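Local coordinates for protein Exo-beta-1,3-glucanase (Streptomyces sp. SirexAA-E, PDB 4PEY) that hydrolyses laminarin and laminarioligosaccharides from their non-reducing ends as a family 55 exo-beta-1,3-glucanase, giving glucose and laminaribiose, at residues T94-Q106 against L145-Y157. The protein carries 1 engineered substitution. Numbering follows the deposited sequence.
With BGC (beta-D-glucopyranose), chain C; BGC (beta-D-glucopyranose), chain B; BGC (beta-D-glucopyranose), chain D; BGC (beta-D-glucopyranose), chain E.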
loop_
_atom_site.group_PDB
_atom_site.type_symbol
_atom_site.label_atom_id
_atom_site.label_comp_id
_atom_site.label_asym_id
_atom_site.label_seq_id
_atom_site.Cartn_x
_atom_site.Cartn_y
_atom_site.Cartn_z
ATOM N N THR A 94 5.632 8.549 -15.899
ATOM C CA THR A 94 6.144 7.263 -16.355
ATOM C C THR A 94 6.920 6.491 -15.304
ATOM O O THR A 94 7.825 7.042 -14.675
ATOM C CB THR A 94 7.069 7.472 -17.570
ATOM O OG1 THR A 94 6.315 8.061 -18.638
ATOM C CG2 THR A 94 7.702 6.151 -18.037
ATOM N N VAL A 95 6.576 5.218 -15.122
ATOM C CA VAL A 95 7.487 4.281 -14.477
ATOM C C VAL A 95 7.766 3.122 -15.435
ATOM O O VAL A 95 6.836 2.491 -15.956
ATOM C CB VAL A 95 6.933 3.740 -13.138
ATOM C CG1 VAL A 95 7.879 2.704 -12.544
ATOM C CG2 VAL A 95 6.717 4.875 -12.139
ATOM N N ASP A 96 9.049 2.863 -15.682
ATOM C CA ASP A 96 9.473 1.740 -16.520
ATOM C C ASP A 96 10.592 1.020 -15.766
ATOM O O ASP A 96 10.926 1.395 -14.633
ATOM C CB ASP A 96 9.925 2.214 -17.912
ATOM C CG ASP A 96 9.860 1.111 -18.984
ATOM O OD1 ASP A 96 9.637 -0.081 -18.667
ATOM O OD2 ASP A 96 10.067 1.444 -20.170
ATOM N N ALA A 97 11.165 -0.014 -16.368
ATOM C CA ALA A 97 12.097 -0.863 -15.638
ATOM C C ALA A 97 13.480 -0.972 -16.290
ATOM O O ALA A 97 14.161 -1.986 -16.141
ATOM C CB ALA A 97 11.487 -2.247 -15.457
ATOM N N GLY A 98 13.905 0.080 -16.985
ATOM C CA GLY A 98 15.193 0.068 -17.664
ATOM C C GLY A 98 16.368 -0.228 -16.742
ATOM O O GLY A 98 17.297 -0.945 -17.119
ATOM N N TRP A 99 16.314 0.298 -15.519
ATOM C CA TRP A 99 17.446 0.189 -14.597
ATOM C C TRP A 99 17.669 -1.255 -14.151
ATOM O O TRP A 99 18.765 -1.618 -13.713
ATOM C CB TRP A 99 17.231 1.084 -13.372
ATOM C CG TRP A 99 16.158 0.566 -12.451
ATOM C CD1 TRP A 99 14.806 0.759 -12.566
ATOM C CD2 TRP A 99 16.350 -0.243 -11.281
ATOM N NE1 TRP A 99 14.149 0.124 -11.535
ATOM C CE2 TRP A 99 15.072 -0.496 -10.733
ATOM C CE3 TRP A 99 17.481 -0.772 -10.640
ATOM C CZ2 TRP A 99 14.889 -1.266 -9.581
ATOM C CZ3 TRP A 99 17.298 -1.530 -9.490
ATOM C CH2 TRP A 99 16.010 -1.771 -8.974
ATOM N N PHE A 100 16.624 -2.071 -14.259
ATOM C CA PHE A 100 16.674 -3.463 -13.822
ATOM C C PHE A 100 16.424 -4.368 -15.026
ATOM O O PHE A 100 15.866 -5.455 -14.897
ATOM C CB PHE A 100 15.645 -3.708 -12.708
ATOM C CG PHE A 100 15.972 -4.870 -11.794
ATOM C CD1 PHE A 100 17.276 -5.128 -11.400
ATOM C CD2 PHE A 100 14.958 -5.673 -11.290
ATOM C CE1 PHE A 100 17.563 -6.191 -10.545
ATOM C CE2 PHE A 100 15.236 -6.737 -10.438
ATOM C CZ PHE A 100 16.536 -6.994 -10.061
ATOM N N ASP A 101 16.829 -3.877 -16.198
ATOM C CA ASP A 101 16.788 -4.619 -17.457
ATOM C C ASP A 101 15.424 -5.223 -17.783
ATOM O O ASP A 101 15.329 -6.369 -18.234
ATOM C CB ASP A 101 17.844 -5.719 -17.442
ATOM C CG ASP A 101 19.257 -5.170 -17.322
ATOM O OD1 ASP A 101 19.507 -4.037 -17.789
ATOM O OD2 ASP A 101 20.117 -5.875 -16.757
ATOM N N GLY A 102 14.373 -4.441 -17.563
ATOM C CA GLY A 102 13.034 -4.834 -17.967
ATOM C C GLY A 102 12.238 -5.569 -16.909
ATOM O O GLY A 102 11.056 -5.864 -17.110
ATOM N N ASN A 103 12.880 -5.864 -15.781
ATOM C CA ASN A 103 12.238 -6.530 -14.648
ATOM C C ASN A 103 11.663 -5.448 -13.734
ATOM O O ASN A 103 12.418 -4.669 -13.170
ATOM C CB ASN A 103 13.266 -7.406 -13.916
ATOM C CG ASN A 103 12.681 -8.185 -12.740
ATOM O OD1 ASN A 103 11.683 -7.790 -12.140
ATOM N ND2 ASN A 103 13.332 -9.293 -12.390
ATOM N N ALA A 104 10.339 -5.392 -13.601
ATOM C CA ALA A 104 9.683 -4.335 -12.817
ATOM C C ALA A 104 9.398 -4.717 -11.357
ATOM O O ALA A 104 8.760 -3.941 -10.632
ATOM C CB ALA A 104 8.373 -3.912 -13.495
ATOM N N THR A 105 9.879 -5.879 -10.913
ATOM C CA THR A 105 9.519 -6.379 -9.584
ATOM C C THR A 105 10.253 -5.717 -8.415
ATOM O O THR A 105 10.050 -6.117 -7.264
ATOM C CB THR A 105 9.734 -7.914 -9.454
ATOM O OG1 THR A 105 11.120 -8.241 -9.639
ATOM C CG2 THR A 105 8.871 -8.670 -10.454
ATOM N N GLN A 106 11.091 -4.719 -8.684
ATOM C CA GLN A 106 11.641 -3.923 -7.584
ATOM C C GLN A 106 11.283 -2.436 -7.732
ATOM O O GLN A 106 11.912 -1.574 -7.116
ATOM C CB GLN A 106 13.164 -4.136 -7.467
ATOM C CG GLN A 106 13.463 -5.600 -7.108
ATOM C CD GLN A 106 14.919 -5.940 -6.862
ATOM O OE1 GLN A 106 15.775 -5.066 -6.699
ATOM N NE2 GLN A 106 15.203 -7.238 -6.814
ATOM N N LEU A 145 0.312 -1.087 -17.589
ATOM C CA LEU A 145 0.909 -1.378 -16.289
ATOM C C LEU A 145 2.168 -2.236 -16.382
ATOM O O LEU A 145 2.764 -2.587 -15.361
ATOM C CB LEU A 145 -0.111 -2.077 -15.385
ATOM C CG LEU A 145 -1.448 -1.352 -15.223
ATOM C CD1 LEU A 145 -2.371 -2.153 -14.301
ATOM C CD2 LEU A 145 -1.224 0.055 -14.679
ATOM N N ALA A 146 2.581 -2.563 -17.601
ATOM C CA ALA A 146 3.697 -3.487 -17.794
ATOM C C ALA A 146 4.950 -2.765 -18.285
ATOM O O ALA A 146 4.855 -1.773 -19.005
ATOM C CB ALA A 146 3.302 -4.599 -18.777
ATOM N N PRO A 147 6.132 -3.262 -17.899
ATOM C CA PRO A 147 7.361 -2.645 -18.402
ATOM C C PRO A 147 7.498 -2.871 -19.901
ATOM O O PRO A 147 6.902 -3.814 -20.434
ATOM C CB PRO A 147 8.464 -3.373 -17.622
ATOM C CG PRO A 147 7.861 -4.703 -17.281
ATOM C CD PRO A 147 6.406 -4.406 -17.011
ATOM N N ASP A 148 8.253 -2.007 -20.571
ATOM C CA ASP A 148 8.538 -2.206 -21.981
ATOM C C ASP A 148 9.239 -3.547 -22.127
ATOM O O ASP A 148 10.253 -3.794 -21.471
ATOM C CB ASP A 148 9.400 -1.065 -22.523
ATOM C CG ASP A 148 9.451 -1.034 -24.032
ATOM O OD1 ASP A 148 8.688 -1.780 -24.681
ATOM O OD2 ASP A 148 10.250 -0.244 -24.572
ATOM N N GLY A 149 8.677 -4.422 -22.957
ATOM C CA GLY A 149 9.214 -5.758 -23.138
ATOM C C GLY A 149 8.393 -6.831 -22.441
ATOM O O GLY A 149 8.634 -8.022 -22.630
ATOM N N TYR A 150 7.440 -6.397 -21.620
ATOM C CA TYR A 150 6.505 -7.281 -20.911
ATOM C C TYR A 150 7.187 -8.236 -19.933
ATOM O O TYR A 150 6.755 -9.377 -19.761
ATOM C CB TYR A 150 5.658 -8.080 -21.907
ATOM C CG TYR A 150 4.925 -7.217 -22.915
ATOM C CD1 TYR A 150 5.224 -7.289 -24.270
ATOM C CD2 TYR A 150 3.951 -6.314 -22.506
ATOM C CE1 TYR A 150 4.557 -6.499 -25.189
ATOM C CE2 TYR A 150 3.283 -5.517 -23.417
ATOM C CZ TYR A 150 3.589 -5.612 -24.756
ATOM O OH TYR A 150 2.922 -4.821 -25.668
ATOM N N GLY A 151 8.236 -7.749 -19.278
ATOM C CA GLY A 151 8.927 -8.510 -18.250
ATOM C C GLY A 151 8.136 -8.613 -16.950
ATOM O O GLY A 151 6.983 -8.190 -16.870
ATOM N N TRP A 152 8.767 -9.167 -15.923
ATOM C CA TRP A 152 8.085 -9.469 -14.671
ATOM C C TRP A 152 7.572 -8.223 -13.947
ATOM O O TRP A 152 8.246 -7.191 -13.901
ATOM C CB TRP A 152 9.017 -10.230 -13.733
ATOM C CG TRP A 152 9.469 -11.575 -14.217
ATOM C CD1 TRP A 152 9.103 -12.220 -15.373
ATOM C CD2 TRP A 152 10.378 -12.443 -13.544
ATOM N NE1 TRP A 152 9.739 -13.440 -15.451
ATOM C CE2 TRP A 152 10.524 -13.601 -14.338
ATOM C CE3 TRP A 152 11.085 -12.355 -12.340
ATOM C CZ2 TRP A 152 11.351 -14.657 -13.967
ATOM C CZ3 TRP A 152 11.904 -13.406 -11.973
ATOM C CH2 TRP A 152 12.030 -14.542 -12.783
ATOM N N ALA A 153 6.388 -8.329 -13.358
ATOM C CA ALA A 153 5.807 -7.206 -12.628
ATOM C C ALA A 153 4.836 -7.707 -11.570
ATOM O O ALA A 153 4.088 -8.659 -11.815
ATOM C CB ALA A 153 5.110 -6.242 -13.593
ATOM N N SER A 154 4.839 -7.053 -10.406
ATOM C CA SER A 154 4.042 -7.502 -9.263
ATOM C C SER A 154 3.390 -6.345 -8.485
ATOM O O SER A 154 3.676 -6.134 -7.300
ATOM C CB SER A 154 4.925 -8.345 -8.332
ATOM O OG SER A 154 4.222 -8.812 -7.189
ATOM N N GLY A 155 2.508 -5.600 -9.156
ATOM C CA GLY A 155 1.753 -4.525 -8.523
ATOM C C GLY A 155 0.500 -5.071 -7.851
ATOM O O GLY A 155 0.435 -6.263 -7.553
ATOM N N GLY A 156 -0.500 -4.233 -7.592
ATOM C CA GLY A 156 -0.479 -2.808 -7.844
ATOM C C GLY A 156 -1.794 -2.257 -7.316
ATOM O O GLY A 156 -2.687 -3.023 -6.924
ATOM N N TYR A 157 -1.928 -0.939 -7.315
ATOM C CA TYR A 157 -3.054 -0.300 -6.638
ATOM C C TYR A 157 -3.524 0.949 -7.374
ATOM O O TYR A 157 -2.757 1.889 -7.549
ATOM C CB TYR A 157 -2.654 0.045 -5.193
ATOM C CG TYR A 157 -3.731 0.735 -4.382
ATOM C CD1 TYR A 157 -4.620 0.000 -3.597
ATOM C CD2 TYR A 157 -3.861 2.122 -4.405
ATOM C CE1 TYR A 157 -5.619 0.636 -2.855
ATOM C CE2 TYR A 157 -4.849 2.767 -3.669
ATOM C CZ TYR A 157 -5.728 2.022 -2.900
ATOM O OH TYR A 157 -6.698 2.666 -2.164
HETATM C C2 BGC C . 13.627 0.892 -21.014
HETATM C C3 BGC C . 14.050 2.328 -21.296
HETATM C C4 BGC C . 15.451 2.614 -20.757
HETATM C C5 BGC C . 16.435 1.532 -21.192
HETATM C C6 BGC C . 17.823 1.772 -20.582
HETATM C C1 BGC C . 14.704 -0.111 -21.400
HETATM O O1 BGC C . 14.302 -1.376 -20.899
HETATM O O2 BGC C . 12.430 0.619 -21.719
HETATM O O3 BGC C . 13.102 3.185 -20.692
HETATM O O4 BGC C . 15.886 3.874 -21.227
HETATM O O5 BGC C . 15.954 0.250 -20.829
HETATM O O6 BGC C . 17.744 1.868 -19.169
HETATM C C2 BGC B . 6.421 -13.998 -12.395
HETATM C C3 BGC B . 7.693 -14.378 -11.646
HETATM C C4 BGC B . 7.932 -15.879 -11.731
HETATM C C5 BGC B . 7.914 -16.290 -13.198
HETATM C C6 BGC B . 8.143 -17.787 -13.353
HETATM C C1 BGC B . 6.435 -14.569 -13.810
HETATM O O1 BGC B . 5.180 -14.331 -14.413
HETATM O O2 BGC B . 6.291 -12.594 -12.439
HETATM O O3 BGC B . 7.509 -13.963 -10.236
HETATM O O4 BGC B . 9.180 -16.200 -11.145
HETATM O O5 BGC B . 6.657 -15.962 -13.739
HETATM O O6 BGC B . 8.240 -18.087 -14.734
HETATM C C2 BGC D . 8.025 -12.597 -8.368
HETATM C C3 BGC D . 9.119 -12.131 -7.416
HETATM C C4 BGC D . 10.023 -13.301 -7.059
HETATM C C5 BGC D . 10.544 -13.944 -8.333
HETATM C C6 BGC D . 11.451 -15.121 -7.998
HETATM C C1 BGC D . 8.594 -13.372 -9.550
HETATM O O2 BGC D . 7.349 -11.461 -8.864
HETATM O O3 BGC D . 8.413 -11.638 -6.256
HETATM O O4 BGC D . 11.078 -12.837 -6.239
HETATM O O5 BGC D . 9.445 -14.409 -9.097
HETATM O O6 BGC D . 11.973 -15.662 -9.195
HETATM C C2 BGC E . 11.297 4.783 -21.053
HETATM C C3 BGC E . 10.904 6.070 -21.760
HETATM C C4 BGC E . 11.963 7.137 -21.513
HETATM C C5 BGC E . 13.357 6.617 -21.852
HETATM C C6 BGC E . 14.412 7.643 -21.444
HETATM C C1 BGC E . 12.687 4.364 -21.521
HETATM O O2 BGC E . 10.348 3.771 -21.322
HETATM O O3 BGC E . 9.660 6.514 -21.262
HETATM O O4 BGC E . 11.676 8.284 -22.283
HETATM O O5 BGC E . 13.610 5.387 -21.197
HETATM O O6 BGC E . 15.692 7.166 -21.790
HETATM O O HOH W 1 11.761 -1.917 -19.257
HETATM O O HOH W 2 10.319 -5.830 -19.742
#
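Two loops of the beta-helix, after strands 87-94 and 138-144, meet between two bound beta-1,3-gluco-oligosaccharides: D96 and D148 border one pocket, while T105, W152 and S154 line the other glycan pocket, where W152 is a substrate-binding residue. At the first, D96 OD1 accepts D148 N at 3.0 Å, on the syn side and 26° out of the carboxylate plane, while A97 N reaches the same oxygen from the opposite face. With CG anti to the backbone N (chi1 -158°), the carboxylate is set between D148 and the sugars, and OD2 accepts O2 of the chain E glucose (2.6 Å) and O2 of the chain C glucose (2.9 Å). Replacing D96 by alanine is likely to leave the amides of A97 and D148, and both sugar hydroxyls, without their acceptor. In the middle, P147 CG packs on A104 CB (3.9 Å), and one water donates to G102 O and D148 O while accepting from G151 N. Beyond it, A104 N bonds to W152 O at 2.8 Å. T105 CG2 rests on W152 CB (3.6 Å), and the indole lays one face against the chain B glucose, whose C3 sits 3.8 Å above the ring centre. Carboxylate bonding at one pocket and CH-pi-like stacking at the other imply two distinct modes of sugar recognition.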